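Local coordinates for Vv2_1132 (Vibrio vulnificus CMCP6, PDB 5Y9S), which acts as a LysR-type transcriptional regulator that assembles as a tetramer and probably binds DNA through its winged helix-turn-helix domains, at the interface of chains A and B. Numbering follows the deposited sequence. Chains: chain A/B, Vv2_1132.

Contact 1: the interface of chains A and B. Residues chain A 51, 68, 71-72, 75; chain B 85-86, 89-90.
The ring of B:Phe90 sits in a socket formed by A:Ile51, A:Lys71, A:Phe72 and A:Tyr75. This is part of the LysR linker-helix dimer interface, where helix 67-90 of chain A runs beside helix 67-91 of chain B. The methyl tip CD1 of A:Ile51 stands over one face of the B:Phe90 ring, 3.7 Å from its centroid. A:Ile51 CG1 is anti to the backbone N (chi1 -170°), which carries that branch onto the ring. The methylene chain of A:Lys71 runs past the opposite side; its CG lies 3.5 Å from the ring tip CZ of B:Phe90. The same CZ also reaches the backbone CA of A:Phe72, at 3.5 Å.

A:Tyr75 takes the CE2 corner of B:Phe90 on one face of its own ring. The two planes are 73° apart, an edge-to-face pair with centroids 5.2 Å apart. B:Thr86 lies alongside A:Tyr75, its OG1 3.3 Å from the ring carbon CD2. At the ring tip, the phenol OH of A:Tyr75 donates a hydrogen bond to the carboxylate OD2 of B:Asp89, 2.6 Å away. The phenol meets OD2 on the anti side, 27° out of the carboxylate plane. A:Lys71 bends at the end of its chain, and its NZ donates to the same phenol OH at 3.1 Å. That NZ lies 5.0 Å from OD2 of B:Asp89, not in contact, but its likely positive charge may stabilise the carboxylate.

Contact 2: the interface of chains A and B. Residues chain A 7, 45, 49-50; chain B 137, 141, 144-145.
This is a contact between domains of two subunits: A:Gln45 and A:Val49, in the C-terminal half of helix 37-51, the third, recognition helix of the winged helix-turn-helix, meet B:Leu137 and helix 139-148 in the regulatory domain of chain B. It ties the two kinds of domain together across the dimer.

A:Val49 is central and divides its two methyls between partners. CG2 faces the apolar side, 3.9 Å from CD1 of B:Leu137 and 3.9 Å from CB of B:Ala141. CG1 is anti to the backbone N (chi1 168°) and sits between B:Gln144 and B:Met145. It lies 3.3 Å from the amide OE1 of B:Gln144, whose side chain crosses A:Val49 at about a right angle. CG of B:Met145 is 3.8 Å from CG1 on another side.

A:Gln45 reaches out with an extended chain. Its amide NE2 donates a hydrogen bond to the backbone O of B:Leu137, 2.8 Å away. The N-H arrives in the carbonyl plane on a lone pair. The bond is bent, with 143° at the hydrogen, and the carbonyl is tilted from the A:Gln45 amide plane. OE1 of A:Gln45 rests 3.6 Å from the methyl CD2 of B:Leu137.

The amide of A:Asn7 comes up to that of B:Gln144, with the planes 64° apart. As modelled, no hydrogen bond joins them; OD1 and OE1 clash as acceptors, and A:Asn7 is poorly ordered, making its amide orientation doubtful. The site may help fix how the DNA-binding domain of one subunit is placed against the regulatory domain of the other.

Contact 1: the interface of chains A and B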
# COMPACT_ATOMS: atom_id res chain seq x y z
N ILE A 51 2.41 -9.13 -14.79
CA ILE A 51 3.16 -9.64 -15.94
C ILE A 51 2.26 -9.75 -17.17
O ILE A 51 2.73 -9.59 -18.30
CB ILE A 51 3.83 -10.97 -15.57
CG1 ILE A 51 4.78 -11.36 -16.66
CG2 ILE A 51 2.82 -12.06 -15.38
CD1 ILE A 51 6.05 -11.81 -16.10
N HIS A 68 4.57 -19.88 -19.77
CA HIS A 68 5.01 -18.56 -19.34
C HIS A 68 5.62 -18.62 -17.95
O HIS A 68 6.60 -17.92 -17.67
CB HIS A 68 3.84 -17.57 -19.37
CG HIS A 68 3.24 -17.41 -20.72
ND1 HIS A 68 1.88 -17.45 -20.95
CD2 HIS A 68 3.82 -17.23 -21.93
CE1 HIS A 68 1.64 -17.29 -22.24
NE2 HIS A 68 2.80 -17.15 -22.86
N LYS A 71 9.14 -19.91 -18.33
CA LYS A 71 9.96 -18.84 -18.88
C LYS A 71 10.33 -17.81 -17.81
O LYS A 71 11.44 -17.27 -17.81
CB LYS A 71 9.22 -18.15 -20.03
CG LYS A 71 9.94 -16.95 -20.59
CD LYS A 71 9.27 -16.42 -21.85
CE LYS A 71 10.05 -15.22 -22.43
NZ LYS A 71 11.52 -15.46 -22.35
N PHE A 72 9.41 -17.54 -16.89
CA PHE A 72 9.58 -16.45 -15.94
C PHE A 72 10.60 -16.77 -14.86
O PHE A 72 11.07 -15.86 -14.17
CB PHE A 72 8.22 -16.11 -15.34
CG PHE A 72 8.25 -14.99 -14.34
CD1 PHE A 72 8.31 -13.67 -14.75
CD2 PHE A 72 8.22 -15.25 -12.99
CE1 PHE A 72 8.34 -12.65 -13.83
CE2 PHE A 72 8.22 -14.23 -12.06
CZ PHE A 72 8.28 -12.92 -12.48
N TYR A 75 13.92 -14.86 -14.81
CA TYR A 75 13.69 -13.44 -14.54
C TYR A 75 13.56 -13.18 -13.06
O TYR A 75 14.12 -12.21 -12.53
CB TYR A 75 12.44 -12.94 -15.26
CG TYR A 75 12.57 -12.93 -16.76
CD1 TYR A 75 12.40 -14.10 -17.50
CD2 TYR A 75 12.88 -11.77 -17.45
CE1 TYR A 75 12.52 -14.13 -18.87
CE2 TYR A 75 13.02 -11.78 -18.85
CZ TYR A 75 12.82 -12.97 -19.55
OH TYR A 75 12.93 -13.04 -20.93
N VAL B 85 13.00 -5.02 -18.86
CA VAL B 85 13.17 -6.15 -19.76
C VAL B 85 12.20 -7.27 -19.43
O VAL B 85 11.67 -7.94 -20.32
CB VAL B 85 14.63 -6.62 -19.71
CG1 VAL B 85 14.78 -8.08 -20.23
CG2 VAL B 85 15.51 -5.65 -20.50
N THR B 86 11.94 -7.50 -18.14
CA THR B 86 10.97 -8.50 -17.73
C THR B 86 9.59 -8.11 -18.23
O THR B 86 8.88 -8.93 -18.82
CB THR B 86 10.95 -8.65 -16.21
OG1 THR B 86 12.25 -9.03 -15.73
CG2 THR B 86 9.93 -9.68 -15.78
N ASP B 89 9.67 -8.31 -22.26
CA ASP B 89 9.72 -9.69 -22.75
C ASP B 89 8.40 -10.42 -22.58
O ASP B 89 8.09 -11.32 -23.37
CB ASP B 89 10.82 -10.46 -22.03
CG ASP B 89 12.18 -10.18 -22.60
OD1 ASP B 89 12.25 -9.43 -23.60
OD2 ASP B 89 13.18 -10.71 -22.06
N PHE B 90 7.62 -10.10 -21.56
CA PHE B 90 6.36 -10.80 -21.39
C PHE B 90 5.19 -10.03 -21.96
O PHE B 90 4.08 -10.57 -22.02
CB PHE B 90 6.11 -11.13 -19.91
CG PHE B 90 6.86 -12.34 -19.44
CD1 PHE B 90 6.30 -13.60 -19.51
CD2 PHE B 90 8.15 -12.22 -18.97
CE1 PHE B 90 7.00 -14.72 -19.08
CE2 PHE B 90 8.87 -13.32 -18.54
CZ PHE B 90 8.29 -14.59 -18.60

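Contact 2: the interface of chains A and B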
# COMPACT_ATOMS: atom_id res chain seq x y z
N ASN A 7 1.55 1.01 -11.01
CA ASN A 7 1.52 -0.46 -10.99
C ASN A 7 2.92 -1.05 -10.78
O ASN A 7 3.50 -1.69 -11.66
CB ASN A 7 0.89 -0.96 -12.30
CG ASN A 7 0.66 -2.44 -12.31
OD1 ASN A 7 0.72 -3.09 -11.26
ND2 ASN A 7 0.41 -3.00 -13.49
N GLN A 45 -2.13 -13.60 -7.76
CA GLN A 45 -2.87 -12.93 -8.83
C GLN A 45 -2.25 -11.58 -9.18
O GLN A 45 -2.20 -11.19 -10.36
CB GLN A 45 -4.30 -12.71 -8.43
CG GLN A 45 -4.91 -11.62 -9.25
CD GLN A 45 -6.42 -11.65 -9.25
OE1 GLN A 45 -7.06 -12.73 -9.20
NE2 GLN A 45 -7.01 -10.45 -9.28
N VAL A 49 -1.41 -10.60 -12.97
CA VAL A 49 -1.93 -9.37 -13.58
C VAL A 49 -0.79 -8.48 -14.05
O VAL A 49 -0.81 -7.95 -15.16
CB VAL A 49 -2.83 -8.60 -12.59
CG1 VAL A 49 -3.10 -7.18 -13.15
CG2 VAL A 49 -4.12 -9.32 -12.34
N TRP A 50 0.22 -8.26 -13.19
CA TRP A 50 1.32 -7.35 -13.54
C TRP A 50 2.07 -7.84 -14.77
O TRP A 50 2.37 -7.06 -15.69
CB TRP A 50 2.30 -7.23 -12.36
CG TRP A 50 3.47 -6.31 -12.62
CD1 TRP A 50 3.53 -4.97 -12.38
CD2 TRP A 50 4.76 -6.68 -13.16
NE1 TRP A 50 4.77 -4.48 -12.76
CE2 TRP A 50 5.54 -5.51 -13.23
CE3 TRP A 50 5.33 -7.89 -13.57
CZ2 TRP A 50 6.86 -5.50 -13.70
CZ3 TRP A 50 6.64 -7.88 -14.05
CH2 TRP A 50 7.38 -6.70 -14.12
N LEU B 137 -11.24 -11.36 -12.80
CA LEU B 137 -10.12 -10.99 -11.95
C LEU B 137 -10.40 -9.81 -11.02
O LEU B 137 -9.56 -9.52 -10.16
CB LEU B 137 -8.89 -10.63 -12.79
CG LEU B 137 -8.25 -11.77 -13.58
CD1 LEU B 137 -6.96 -11.31 -14.14
CD2 LEU B 137 -8.04 -12.97 -12.67
N ALA B 141 -8.28 -5.00 -11.50
CA ALA B 141 -7.29 -5.84 -12.16
C ALA B 141 -7.44 -5.77 -13.68
O ALA B 141 -6.45 -5.57 -14.40
CB ALA B 141 -7.42 -7.28 -11.67
N GLN B 144 -6.31 -2.42 -15.11
CA GLN B 144 -4.86 -2.32 -15.10
C GLN B 144 -4.27 -3.04 -16.31
O GLN B 144 -3.37 -2.52 -16.98
CB GLN B 144 -4.35 -2.87 -13.78
CG GLN B 144 -2.92 -2.67 -13.42
CD GLN B 144 -2.56 -3.53 -12.20
OE1 GLN B 144 -1.63 -4.34 -12.24
NE2 GLN B 144 -3.36 -3.40 -11.14
N MET B 145 -4.83 -4.22 -16.64
CA MET B 145 -4.38 -4.96 -17.82
C MET B 145 -4.67 -4.16 -19.09
O MET B 145 -3.84 -4.11 -20.01
CB MET B 145 -5.06 -6.33 -17.86
CG MET B 145 -4.67 -7.20 -16.66
SD MET B 145 -4.63 -8.96 -17.00
CE MET B 145 -6.32 -9.43 -16.83

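The centres of contact 1 and contact 2 lie about 15 Å apart. Helix 37-51 of chain A serves both: its last residue, A:Ile51, belongs to contact 1, while A:Gln45 and A:Val49 belong to contact 2. Contact 1 is mainly linker helix against linker helix, with the end of helix 37-51 joining it. On chain B, contact 2 instead uses the region of helix 139-148. The chain A DNA-binding domain may therefore be held by two parts of chain B. Both contacts recur with the chains exchanged. Together they may restrict how the DNA-binding domains move relative to the regulatory domains within the tetramer.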